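Local coordinates for plasmin and fibronectin-binding protein A (Streptococcus pneumoniae, PDB 4MR0), which acts as a fibronectin-dependent adhesin and invasin on the bacterial surface, binding human fibronectin, plasmin, plasminogen and serum albumin, at residues Asp130-Gln136 / Leu159-Phe165; Ser217-Met223 / Lys257-Asp263; Tyr152-Tyr158 / Glu173-Thr179; Leu279-Phe285 / Thr330-Phe336. All blocks are in the same frame, centred on the assembly; numbering follows the deposited sequence.

The four contacts illustrate how the beta-helix part of this longer surface adhesin is probably capped at its N-terminal end and extended coil by coil. Interaction 1 sets helix 132-143 against strands; interactions 2, 3 and 4 each pair successive coils. Interactions 1 and 3, centred about 28 and 27 Å from the chain's centre, share strand 156-160 and touch through I135; interaction 4 lies nearest, about 11 Å away. Interaction 2 adjoins both 3 and 4 through neighbouring strands. All four are partly buried, with an apolar inner side. Their polar outer sides differ: a manganese ligand in interaction 1, two neighbouring carboxylates in 2, a salt bridge in 3 and an amide-carboxylate cluster in 4.

Interaction 1: Asp130-Gln136 / Leu159-Phe165; sequences DDRQAIQ and LVKEIVF. With MN (manganese (II) ion), chain F.
One carboxylate oxygen, OD1 of D130, receives two backbone N-H groups: K161 N at 3.0 Å from across the contact, and R132 N at 3.3 Å from its own segment, the latter closing an Asx turn. The two donors arrive from opposite faces of the carboxylate plane. D130 holds CG anti to its own N (chi1 177°), which brings OD1 over the start of the helix and fixes both chains at once. Next to it, D131 N donates to L159 O at 2.8 Å, while the D131 carboxylate turns to the backbone of V124 and G125. Helix 132-143 is thereby set against strands 156-160 and 164-165, and I135 lays CD1 on V160 CG1 (3.8 Å) and points CG2 at V164 CG1, crossing both valines at about a right angle. An N-terminal helix that covers the end of the apolar core is familiar from right-handed parallel beta-helices of the pectate lyase-like clan, to which this part of the chain is related. At the outer margin R132 and E162 run side by side and make contact through carbon, R132 CD lying against E162 CB, with the guanidinium and carboxylate planes 87° apart. A water joins R132 NH1 (2.7 Å) to I163 O (2.8 Å). The E162 carboxylate leads away to the manganese ion, bound by OE2 at 2.2 Å and also by H189, the T200 carbonyl oxygen and three waters. The other oxygen, OE1, accepts from I163 N and from a metal-bound water, two bonds that would limit rotation of the carboxylate.

Interaction 2: Ser217-Met223 / Lys257-Asp263; sequences SGGTIDM and KNVTFKD
K257 begins the pairing with S217: its carbonyl oxygen takes the N-H of G218 at 3.1 Å, and its CG rests 3.6 Å from S217 OG. N258 adopts left-handed backbone angles (51°/52°) and bends the chain. A water spans the interruption, donating to both N258 O and G219 O, while the N258 amide oxygen is held by R284. V259 turns inward, CG1 meeting I221 CG1 at 4.0 Å and lying over one face of the F261 ring, toward its rim. With T260 the parallel pairing resumes: its N-H goes to G219 O, and its carbonyl accepts from I221 N at 2.9 Å. T260 OG1 bonds R284 on the outer face. F261 points to the buried face beside I221, the two side chains running the same way, and M223 reaches back with CE 3.6 Å from F261 CB, its chain bent at the sulfur (chi3 -83°). The F261 ring stacks on F285 of the following coil. K262 N donates to I221 O and its carbonyl accepts from M223 N at 2.8 Å; its extended aliphatic chain crosses T220 CG2. D263 closes the segment with OD2 4.3 Å from D222 OD1, which also takes the N-H of N224. A water within reach of both carboxylates may soften their repulsion, while S339 and S342 bind D263 OD1. A short bend between consecutive strands of a coil, here at an asparagine facing G218-G219 of the coil before, with inward apolar residues stacking on the next coil, is typical of the right-handed parallel beta-helix, as in the T2 turn of pectate lyases.

Interaction 3: Tyr152-Tyr158 / Glu173-Thr179; sequences YFPEGTY and ELNEKAT
Two short parallel pairings, Y152-F153 with E173-L174 and G156-T157 with A178-T179, are separated by a one-residue shift in register, which the type I turn from N175 to A178 takes up. At that turn N175 OD1 accepts K177 N at 2.7 Å, an Asx turn, and N175 N donates to F153 O. G156, with backbone angles suited to glycine, sends its N-H to K177 O from above the carbonyl plane. Side chains then sort by face. F153 and L174 point inward together, and L174 CD2 sits over the phenyl face, 4.2 Å from the ring centroid and 22° off its normal. A178 CB approaches the edge of the Y158 ring, whose hydroxyl is tied back to P154 O at 2.6 Å. On the outside, with CG anti to the backbone N (chi1 -178°), the Y152 ring leans toward E173, CD1 3.3 Å from its carbonyl O; a water links Y152 OH with E176 OE1. E155 and K177 lie alongside each other, OE1 of E155 nearer to CE of K177 (3.1 Å) than to its NZ (3.4 Å). This salt bridge therefore combines charge attraction with aliphatic contact at an exposed turn of the beta-helix, and its long N-O distance is consistent with a modest electrostatic contribution, in contrast to the apolar F153-L174 contact on the buried face.

Interaction 4: Leu279-Phe285 / Thr330-Phe336; sequences LVDNSRF and TIQNSYF
L279-F285 and T330-F336 are equivalent parts of two successive coils of a right-handed parallel beta-helix, the second within a PbH1 repeat, and their like side chains pile up in rows along its axis. The inner face is tight. F285 and F336 lie side by side with ring planes only 5° apart but slid so far that they scarcely overlap; the centroids are 4.7 Å apart, and F285 CD1 stands over the F336 face, 3.4 Å from CE2. The row runs on to F371. V280 and I331 continue this apolar layer, I331 folding CD1 back onto V280 CG2 (3.7 Å). The outer face, nearer solvent, is polar and looser. L279 CD1 lies alongside T330, nearest its carbonyl O, and R284 turns away from Y335 toward T260, while the Y335 hydroxyl finds D372. D281 is the exception here: its OD1 accepts N333 ND2 at 3.0 Å on the syn side and, more weakly, Q332 NE2 at 3.3 Å. Q332 can reach because its CG sits between backbone N and carbonyl carbon (chi1 59°), with the amide plane 76° from the carboxylate. Between the two strand pieces of each coil the chain turns at N282 and N333, both in left-handed conformation. Each bend is followed by a serine whose hydroxyl serves the preceding coil: S283 OG accepts from V259 N and donates to D281 O. One coil on, S334 OG takes the N-H of S283 at 3.0 Å and gives its own proton to Q332 O at 3.0 Å.

Interaction 1: Asp130-Gln136 / Leu159-Phe165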
# COMPACT_ATOMS: atom_id res chain seq x y z
N ASP A 130 31.88 4.99 5.71
CA ASP A 130 30.87 5.20 4.67
C ASP A 130 31.17 4.26 3.52
O ASP A 130 32.11 4.47 2.76
CB ASP A 130 30.89 6.66 4.20
CG ASP A 130 29.91 6.93 3.08
OD1 ASP A 130 28.93 6.15 2.95
OD2 ASP A 130 30.10 7.92 2.34
N ASP A 131 30.37 3.21 3.39
CA ASP A 131 30.57 2.22 2.33
C ASP A 131 29.86 2.50 1.01
O ASP A 131 29.88 1.66 0.11
CB ASP A 131 30.15 0.83 2.82
CG ASP A 131 31.12 0.25 3.82
OD1 ASP A 131 32.21 0.82 3.99
OD2 ASP A 131 30.79 -0.80 4.42
N ARG A 132 29.24 3.66 0.88
CA ARG A 132 28.53 3.98 -0.36
C ARG A 132 29.38 3.85 -1.63
O ARG A 132 29.01 3.12 -2.55
CB ARG A 132 27.95 5.40 -0.31
CG ARG A 132 27.11 5.73 -1.55
CD ARG A 132 26.98 7.22 -1.77
NE ARG A 132 28.28 7.85 -1.99
CZ ARG A 132 29.02 7.71 -3.08
NH1 ARG A 132 28.59 6.95 -4.08
NH2 ARG A 132 30.20 8.31 -3.18
N GLN A 133 30.51 4.54 -1.68
CA GLN A 133 31.34 4.48 -2.88
C GLN A 133 31.77 3.07 -3.24
O GLN A 133 31.83 2.72 -4.42
CB GLN A 133 32.58 5.37 -2.73
CG GLN A 133 33.32 5.60 -4.05
CD GLN A 133 32.45 6.26 -5.10
OE1 GLN A 133 32.13 5.67 -6.13
NE2 GLN A 133 32.06 7.50 -4.84
N ALA A 134 32.09 2.26 -2.23
CA ALA A 134 32.50 0.88 -2.47
C ALA A 134 31.34 0.10 -3.09
O ALA A 134 31.52 -0.66 -4.05
CB ALA A 134 32.94 0.23 -1.16
N ILE A 135 30.16 0.28 -2.52
CA ILE A 135 28.95 -0.39 -3.00
C ILE A 135 28.64 0.07 -4.43
O ILE A 135 28.36 -0.74 -5.30
CB ILE A 135 27.75 -0.09 -2.07
CG1 ILE A 135 28.01 -0.70 -0.69
CG2 ILE A 135 26.45 -0.64 -2.67
CD1 ILE A 135 27.10 -0.17 0.42
N GLN A 136 28.73 1.37 -4.69
CA GLN A 136 28.45 1.88 -6.03
C GLN A 136 29.45 1.33 -7.05
O GLN A 136 29.07 0.98 -8.17
CB GLN A 136 28.50 3.40 -6.03
CG GLN A 136 27.91 4.03 -7.30
CD GLN A 136 26.45 3.65 -7.53
OE1 GLN A 136 26.13 2.87 -8.43
NE2 GLN A 136 25.57 4.20 -6.71
N LEU A 159 27.04 1.26 6.21
CA LEU A 159 26.54 2.63 6.31
C LEU A 159 26.71 3.35 4.97
O LEU A 159 27.73 3.19 4.30
CB LEU A 159 27.34 3.39 7.38
CG LEU A 159 27.13 4.90 7.44
CD1 LEU A 159 25.75 5.21 8.00
CD2 LEU A 159 28.22 5.54 8.32
N VAL A 160 25.69 4.11 4.57
CA VAL A 160 25.78 4.90 3.34
C VAL A 160 25.39 6.33 3.67
O VAL A 160 24.37 6.57 4.32
CB VAL A 160 24.89 4.36 2.19
CG1 VAL A 160 25.38 2.98 1.76
CG2 VAL A 160 23.42 4.32 2.61
N LYS A 161 26.20 7.29 3.23
CA LYS A 161 25.91 8.69 3.52
C LYS A 161 25.30 9.43 2.33
O LYS A 161 25.06 10.64 2.41
CB LYS A 161 27.16 9.40 4.01
CG LYS A 161 27.64 8.92 5.37
CD LYS A 161 28.54 9.95 6.02
CE LYS A 161 29.05 9.49 7.37
NZ LYS A 161 29.80 10.59 8.05
N GLU A 162 25.07 8.70 1.25
CA GLU A 162 24.43 9.25 0.05
C GLU A 162 23.72 8.11 -0.65
O GLU A 162 23.89 6.94 -0.31
CB GLU A 162 25.46 9.90 -0.89
CG GLU A 162 25.34 11.44 -1.00
CD GLU A 162 24.14 11.91 -1.83
OE1 GLU A 162 23.36 11.07 -2.33
OE2 GLU A 162 23.99 13.14 -2.00
N ILE A 163 22.91 8.47 -1.64
CA ILE A 163 22.11 7.53 -2.42
C ILE A 163 22.93 6.60 -3.29
O ILE A 163 23.91 7.01 -3.91
CB ILE A 163 21.12 8.30 -3.34
CG1 ILE A 163 20.26 9.25 -2.50
CG2 ILE A 163 20.24 7.32 -4.11
CD1 ILE A 163 19.44 10.23 -3.33
N VAL A 164 22.52 5.33 -3.32
CA VAL A 164 23.16 4.30 -4.13
C VAL A 164 22.26 4.14 -5.36
O VAL A 164 21.03 4.11 -5.24
CB VAL A 164 23.22 2.95 -3.38
CG1 VAL A 164 23.76 1.86 -4.30
CG2 VAL A 164 24.09 3.10 -2.13
N PHE A 165 22.87 4.04 -6.54
CA PHE A 165 22.09 3.91 -7.76
C PHE A 165 22.17 2.53 -8.39
O PHE A 165 23.25 2.07 -8.78
CB PHE A 165 22.54 4.97 -8.76
CG PHE A 165 22.48 6.36 -8.19
CD1 PHE A 165 21.26 6.98 -7.98
CD2 PHE A 165 23.65 7.02 -7.81
CE1 PHE A 165 21.19 8.24 -7.38
CE2 PHE A 165 23.59 8.28 -7.22
CZ PHE A 165 22.36 8.89 -7.00
MN MN F . 22.72 14.39 -3.28
O HOH W 1 26.27 6.22 -5.29
O HOH W 2 22.26 12.34 -4.41
O HOH W 3 23.54 16.31 -2.13
O HOH W 4 24.51 14.37 -4.68

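Interaction 2: Ser217-Met223 / Lys257-Asp263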
# COMPACT_ATOMS: atom_id res chain seq x y z
N SER A 217 17.98 -9.09 -3.14
CA SER A 217 17.48 -10.14 -2.26
C SER A 217 18.28 -10.29 -0.97
O SER A 217 19.51 -10.22 -0.98
CB SER A 217 17.49 -11.49 -2.98
OG SER A 217 17.17 -11.35 -4.35
N GLY A 218 17.57 -10.52 0.13
CA GLY A 218 18.21 -10.75 1.41
C GLY A 218 18.59 -9.58 2.28
O GLY A 218 18.57 -8.41 1.86
N GLY A 219 18.94 -9.90 3.53
CA GLY A 219 19.36 -8.89 4.47
C GLY A 219 18.30 -7.97 5.04
O GLY A 219 17.09 -8.23 4.99
N THR A 220 18.78 -6.87 5.59
CA THR A 220 17.93 -5.86 6.21
C THR A 220 18.34 -4.50 5.68
O THR A 220 19.50 -4.29 5.30
CB THR A 220 18.14 -5.86 7.74
OG1 THR A 220 17.74 -7.12 8.29
CG2 THR A 220 17.33 -4.74 8.39
N ILE A 221 17.37 -3.59 5.62
CA ILE A 221 17.65 -2.22 5.22
C ILE A 221 17.09 -1.42 6.38
O ILE A 221 15.88 -1.39 6.59
CB ILE A 221 16.92 -1.80 3.92
CG1 ILE A 221 17.46 -2.60 2.74
CG2 ILE A 221 17.14 -0.31 3.68
CD1 ILE A 221 16.78 -2.26 1.40
N ASP A 222 17.98 -0.82 7.17
CA ASP A 222 17.57 -0.02 8.32
C ASP A 222 17.38 1.40 7.79
O ASP A 222 18.34 2.12 7.56
CB ASP A 222 18.67 -0.03 9.38
CG ASP A 222 18.24 0.60 10.69
OD1 ASP A 222 17.31 1.44 10.67
OD2 ASP A 222 18.83 0.27 11.74
N MET A 223 16.14 1.80 7.60
CA MET A 223 15.89 3.12 7.08
C MET A 223 16.23 4.19 8.13
O MET A 223 16.14 5.39 7.86
CB MET A 223 14.44 3.20 6.59
CG MET A 223 14.18 2.22 5.44
SD MET A 223 12.46 2.16 4.81
CE MET A 223 11.76 0.96 6.13
N LYS A 257 13.13 -9.23 -2.91
CA LYS A 257 12.62 -10.32 -2.11
C LYS A 257 13.43 -10.66 -0.87
O LYS A 257 14.64 -10.45 -0.83
CB LYS A 257 12.47 -11.56 -2.98
CG LYS A 257 13.71 -11.95 -3.75
CD LYS A 257 13.35 -12.96 -4.85
CE LYS A 257 12.68 -14.20 -4.28
NZ LYS A 257 12.23 -15.13 -5.35
N ASN A 258 12.73 -11.19 0.12
CA ASN A 258 13.32 -11.58 1.39
C ASN A 258 14.16 -10.48 2.01
O ASN A 258 15.32 -10.68 2.39
CB ASN A 258 14.15 -12.85 1.22
CG ASN A 258 14.53 -13.47 2.56
OD1 ASN A 258 13.79 -13.39 3.53
ND2 ASN A 258 15.69 -14.12 2.60
N VAL A 259 13.56 -9.30 2.12
CA VAL A 259 14.24 -8.16 2.72
C VAL A 259 13.45 -7.67 3.93
O VAL A 259 12.22 -7.64 3.90
CB VAL A 259 14.36 -6.98 1.74
CG1 VAL A 259 15.10 -5.83 2.43
CG2 VAL A 259 15.09 -7.41 0.47
N THR A 260 14.15 -7.31 4.99
CA THR A 260 13.50 -6.79 6.19
C THR A 260 13.71 -5.28 6.18
O THR A 260 14.84 -4.81 6.28
CB THR A 260 14.12 -7.40 7.47
OG1 THR A 260 13.90 -8.81 7.48
CG2 THR A 260 13.49 -6.79 8.72
N PHE A 261 12.63 -4.52 6.04
CA PHE A 261 12.70 -3.06 6.02
C PHE A 261 12.33 -2.52 7.40
O PHE A 261 11.24 -2.79 7.90
CB PHE A 261 11.72 -2.48 5.00
CG PHE A 261 11.96 -2.96 3.60
CD1 PHE A 261 11.49 -4.19 3.18
CD2 PHE A 261 12.64 -2.14 2.70
CE1 PHE A 261 11.68 -4.61 1.87
CE2 PHE A 261 12.84 -2.55 1.38
CZ PHE A 261 12.35 -3.79 0.96
N LYS A 262 13.22 -1.73 7.99
CA LYS A 262 12.97 -1.20 9.32
C LYS A 262 12.95 0.31 9.50
O LYS A 262 13.75 1.04 8.92
CB LYS A 262 14.00 -1.74 10.31
CG LYS A 262 14.07 -3.24 10.47
CD LYS A 262 15.11 -3.58 11.53
CE LYS A 262 15.23 -5.09 11.74
NZ LYS A 262 16.20 -5.39 12.84
N ASP A 263 12.02 0.75 10.34
CA ASP A 263 11.89 2.13 10.75
C ASP A 263 11.97 3.26 9.74
O ASP A 263 12.93 4.04 9.73
CB ASP A 263 12.91 2.38 11.87
CG ASP A 263 12.85 1.32 12.94
OD1 ASP A 263 11.74 1.08 13.47
OD2 ASP A 263 13.90 0.71 13.25
O HOH W 5 15.91 -10.75 4.95
O HOH W 6 16.30 1.69 13.14

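Interaction 3: Tyr152-Tyr158 / Glu173-Thr179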
# COMPACT_ATOMS: atom_id res chain seq x y z
N TYR A 152 27.54 -9.27 -4.12
CA TYR A 152 27.24 -9.90 -2.84
C TYR A 152 27.62 -9.06 -1.63
O TYR A 152 28.60 -8.31 -1.67
CB TYR A 152 27.94 -11.26 -2.76
CG TYR A 152 27.64 -12.02 -1.49
CD1 TYR A 152 26.36 -12.54 -1.24
CD2 TYR A 152 28.62 -12.21 -0.52
CE1 TYR A 152 26.08 -13.22 -0.06
CE2 TYR A 152 28.35 -12.90 0.67
CZ TYR A 152 27.08 -13.40 0.89
OH TYR A 152 26.80 -14.06 2.07
N PHE A 153 26.83 -9.18 -0.57
CA PHE A 153 27.06 -8.45 0.67
C PHE A 153 27.26 -9.43 1.83
O PHE A 153 26.31 -10.09 2.26
CB PHE A 153 25.88 -7.54 1.03
CG PHE A 153 25.72 -6.34 0.13
CD1 PHE A 153 25.24 -6.47 -1.17
CD2 PHE A 153 26.00 -5.07 0.62
CE1 PHE A 153 25.05 -5.35 -1.98
CE2 PHE A 153 25.82 -3.93 -0.18
CZ PHE A 153 25.34 -4.08 -1.48
N PRO A 154 28.50 -9.55 2.34
CA PRO A 154 28.80 -10.45 3.46
C PRO A 154 28.16 -9.90 4.74
O PRO A 154 27.69 -8.76 4.76
CB PRO A 154 30.33 -10.42 3.53
CG PRO A 154 30.73 -10.16 2.11
CD PRO A 154 29.74 -9.09 1.69
N GLU A 155 28.16 -10.70 5.80
CA GLU A 155 27.61 -10.26 7.08
C GLU A 155 28.24 -8.93 7.45
O GLU A 155 29.42 -8.70 7.19
CB GLU A 155 27.93 -11.28 8.17
CG GLU A 155 27.35 -10.91 9.53
CD GLU A 155 27.82 -11.83 10.64
OE1 GLU A 155 28.00 -13.04 10.38
OE2 GLU A 155 27.98 -11.34 11.78
N GLY A 156 27.45 -8.04 8.05
CA GLY A 156 27.96 -6.75 8.44
C GLY A 156 26.94 -5.64 8.37
O GLY A 156 25.77 -5.88 8.05
N THR A 157 27.36 -4.42 8.68
CA THR A 157 26.47 -3.27 8.62
C THR A 157 27.13 -2.26 7.69
O THR A 157 28.22 -1.77 7.96
CB THR A 157 26.26 -2.65 10.01
OG1 THR A 157 25.74 -3.65 10.89
CG2 THR A 157 25.27 -1.50 9.94
N TYR A 158 26.45 -1.98 6.59
CA TYR A 158 26.98 -1.07 5.58
C TYR A 158 26.33 0.31 5.62
O TYR A 158 25.22 0.49 5.13
CB TYR A 158 26.80 -1.70 4.21
CG TYR A 158 27.44 -3.07 4.13
CD1 TYR A 158 28.78 -3.20 3.78
CD2 TYR A 158 26.72 -4.22 4.46
CE1 TYR A 158 29.40 -4.45 3.76
CE2 TYR A 158 27.33 -5.47 4.45
CZ TYR A 158 28.67 -5.58 4.10
OH TYR A 158 29.28 -6.81 4.08
N GLU A 173 22.66 -9.58 -3.74
CA GLU A 173 22.28 -10.63 -2.80
C GLU A 173 22.99 -10.28 -1.49
O GLU A 173 24.21 -10.10 -1.47
CB GLU A 173 22.77 -11.99 -3.29
CG GLU A 173 22.27 -13.16 -2.44
CD GLU A 173 22.99 -14.47 -2.75
OE1 GLU A 173 23.58 -14.58 -3.85
OE2 GLU A 173 22.97 -15.38 -1.89
N LEU A 174 22.22 -10.17 -0.41
CA LEU A 174 22.80 -9.85 0.88
C LEU A 174 22.65 -10.98 1.86
O LEU A 174 21.63 -11.67 1.88
CB LEU A 174 22.15 -8.59 1.47
CG LEU A 174 22.29 -7.31 0.64
CD1 LEU A 174 21.23 -7.29 -0.46
CD2 LEU A 174 22.14 -6.09 1.55
N ASN A 175 23.69 -11.18 2.66
CA ASN A 175 23.70 -12.22 3.67
C ASN A 175 22.55 -11.91 4.63
O ASN A 175 22.13 -10.76 4.78
CB ASN A 175 25.04 -12.19 4.41
CG ASN A 175 25.14 -13.26 5.49
OD1 ASN A 175 24.65 -13.09 6.60
ND2 ASN A 175 25.78 -14.37 5.15
N GLU A 176 22.05 -12.95 5.29
CA GLU A 176 20.96 -12.79 6.24
C GLU A 176 21.35 -11.78 7.32
O GLU A 176 20.50 -11.03 7.82
CB GLU A 176 20.64 -14.15 6.86
CG GLU A 176 21.64 -15.24 6.46
CD GLU A 176 21.59 -15.59 4.97
OE1 GLU A 176 22.63 -15.46 4.29
OE2 GLU A 176 20.51 -16.00 4.49
N LYS A 177 22.62 -11.76 7.68
CA LYS A 177 23.09 -10.84 8.71
C LYS A 177 23.74 -9.59 8.14
O LYS A 177 24.51 -8.91 8.82
CB LYS A 177 24.05 -11.55 9.67
CG LYS A 177 23.38 -12.72 10.40
CD LYS A 177 23.93 -12.89 11.81
CE LYS A 177 25.33 -13.47 11.82
NZ LYS A 177 25.33 -14.92 11.45
N ALA A 178 23.42 -9.28 6.88
CA ALA A 178 23.94 -8.08 6.24
C ALA A 178 22.85 -7.02 6.39
O ALA A 178 21.68 -7.27 6.08
CB ALA A 178 24.22 -8.34 4.76
N THR A 179 23.24 -5.85 6.90
CA THR A 179 22.31 -4.75 7.09
C THR A 179 22.81 -3.48 6.40
O THR A 179 23.96 -3.08 6.58
CB THR A 179 22.12 -4.42 8.60
OG1 THR A 179 21.47 -5.51 9.26
CG2 THR A 179 21.27 -3.16 8.76
O HOH W 7 24.44 -15.58 2.18

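Interaction 4: Leu279-Phe285 / Thr330-Phe336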
# COMPACT_ATOMS: atom_id res chain seq x y z
N LEU A 279 8.12 -6.94 -8.66
CA LEU A 279 7.70 -7.90 -7.66
C LEU A 279 8.38 -7.62 -6.33
O LEU A 279 9.59 -7.41 -6.28
CB LEU A 279 8.06 -9.32 -8.12
CG LEU A 279 7.82 -10.47 -7.12
CD1 LEU A 279 6.32 -10.66 -6.91
CD2 LEU A 279 8.44 -11.77 -7.66
N VAL A 280 7.59 -7.59 -5.27
CA VAL A 280 8.11 -7.43 -3.92
C VAL A 280 7.60 -8.74 -3.32
O VAL A 280 6.40 -8.99 -3.31
CB VAL A 280 7.47 -6.23 -3.20
CG1 VAL A 280 7.92 -6.20 -1.75
CG2 VAL A 280 7.91 -4.93 -3.91
N ASP A 281 8.51 -9.59 -2.85
CA ASP A 281 8.12 -10.89 -2.34
C ASP A 281 8.82 -11.32 -1.05
O ASP A 281 9.99 -11.00 -0.83
CB ASP A 281 8.38 -11.93 -3.45
CG ASP A 281 7.90 -13.35 -3.09
OD1 ASP A 281 6.96 -13.50 -2.29
OD2 ASP A 281 8.47 -14.31 -3.65
N ASN A 282 8.07 -12.01 -0.19
CA ASN A 282 8.58 -12.57 1.06
C ASN A 282 9.41 -11.61 1.91
O ASN A 282 10.44 -11.99 2.48
CB ASN A 282 9.40 -13.83 0.72
CG ASN A 282 9.70 -14.68 1.94
OD1 ASN A 282 8.87 -14.84 2.82
ND2 ASN A 282 10.91 -15.25 1.97
N SER A 283 8.94 -10.38 2.03
CA SER A 283 9.64 -9.36 2.79
C SER A 283 8.85 -8.94 4.02
O SER A 283 7.68 -9.29 4.16
CB SER A 283 9.91 -8.14 1.91
OG SER A 283 10.78 -8.48 0.84
N ARG A 284 9.50 -8.17 4.88
CA ARG A 284 8.91 -7.68 6.11
C ARG A 284 9.10 -6.17 6.22
O ARG A 284 10.22 -5.67 6.07
CB ARG A 284 9.56 -8.37 7.31
CG ARG A 284 9.34 -9.88 7.34
CD ARG A 284 10.55 -10.60 7.93
NE ARG A 284 11.72 -10.52 7.05
CZ ARG A 284 11.83 -11.17 5.89
NH1 ARG A 284 10.85 -11.96 5.46
NH2 ARG A 284 12.93 -11.03 5.16
N PHE A 285 8.01 -5.46 6.48
CA PHE A 285 8.05 -4.02 6.62
C PHE A 285 7.71 -3.72 8.07
O PHE A 285 6.55 -3.70 8.47
CB PHE A 285 7.05 -3.38 5.65
CG PHE A 285 7.38 -3.63 4.21
CD1 PHE A 285 7.13 -4.87 3.63
CD2 PHE A 285 8.04 -2.66 3.47
CE1 PHE A 285 7.53 -5.13 2.32
CE2 PHE A 285 8.44 -2.91 2.16
CZ PHE A 285 8.19 -4.15 1.58
N THR A 330 3.26 -6.72 -8.38
CA THR A 330 2.75 -7.73 -7.45
C THR A 330 3.49 -7.66 -6.12
O THR A 330 4.72 -7.72 -6.08
CB THR A 330 2.92 -9.18 -8.00
OG1 THR A 330 2.23 -9.32 -9.24
CG2 THR A 330 2.34 -10.20 -7.00
N ILE A 331 2.73 -7.51 -5.04
CA ILE A 331 3.27 -7.49 -3.69
C ILE A 331 2.70 -8.78 -3.12
O ILE A 331 1.49 -8.96 -3.14
CB ILE A 331 2.73 -6.30 -2.86
CG1 ILE A 331 2.84 -5.00 -3.67
CG2 ILE A 331 3.53 -6.17 -1.56
CD1 ILE A 331 4.27 -4.61 -4.04
N GLN A 332 3.54 -9.68 -2.63
CA GLN A 332 3.02 -10.95 -2.12
C GLN A 332 3.84 -11.59 -1.02
O GLN A 332 5.03 -11.32 -0.88
CB GLN A 332 2.92 -11.95 -3.27
CG GLN A 332 4.26 -12.21 -3.96
CD GLN A 332 4.18 -13.32 -4.99
OE1 GLN A 332 3.20 -13.43 -5.73
NE2 GLN A 332 5.23 -14.13 -5.06
N ASN A 333 3.18 -12.44 -0.24
CA ASN A 333 3.80 -13.19 0.84
C ASN A 333 4.65 -12.35 1.79
O ASN A 333 5.64 -12.84 2.34
CB ASN A 333 4.66 -14.31 0.26
CG ASN A 333 3.95 -15.08 -0.84
OD1 ASN A 333 2.77 -15.42 -0.71
ND2 ASN A 333 4.65 -15.36 -1.93
N SER A 334 4.25 -11.10 1.99
CA SER A 334 5.02 -10.23 2.86
C SER A 334 4.28 -9.83 4.12
O SER A 334 3.05 -9.89 4.18
CB SER A 334 5.45 -8.99 2.08
OG SER A 334 6.29 -9.36 1.00
N TYR A 335 5.04 -9.42 5.13
CA TYR A 335 4.48 -9.03 6.41
C TYR A 335 4.64 -7.54 6.67
O TYR A 335 5.69 -6.96 6.39
CB TYR A 335 5.14 -9.87 7.51
CG TYR A 335 4.77 -9.45 8.92
CD1 TYR A 335 5.38 -8.35 9.52
CD2 TYR A 335 3.81 -10.15 9.64
CE1 TYR A 335 5.05 -7.95 10.80
CE2 TYR A 335 3.46 -9.77 10.94
CZ TYR A 335 4.08 -8.66 11.51
OH TYR A 335 3.74 -8.25 12.77
N PHE A 336 3.59 -6.93 7.22
CA PHE A 336 3.61 -5.51 7.53
C PHE A 336 3.19 -5.29 8.97
O PHE A 336 2.10 -5.72 9.38
CB PHE A 336 2.66 -4.76 6.58
CG PHE A 336 2.99 -4.96 5.13
CD1 PHE A 336 2.71 -6.17 4.49
CD2 PHE A 336 3.59 -3.93 4.40
CE1 PHE A 336 3.02 -6.36 3.15
CE2 PHE A 336 3.91 -4.11 3.05
CZ PHE A 336 3.63 -5.33 2.42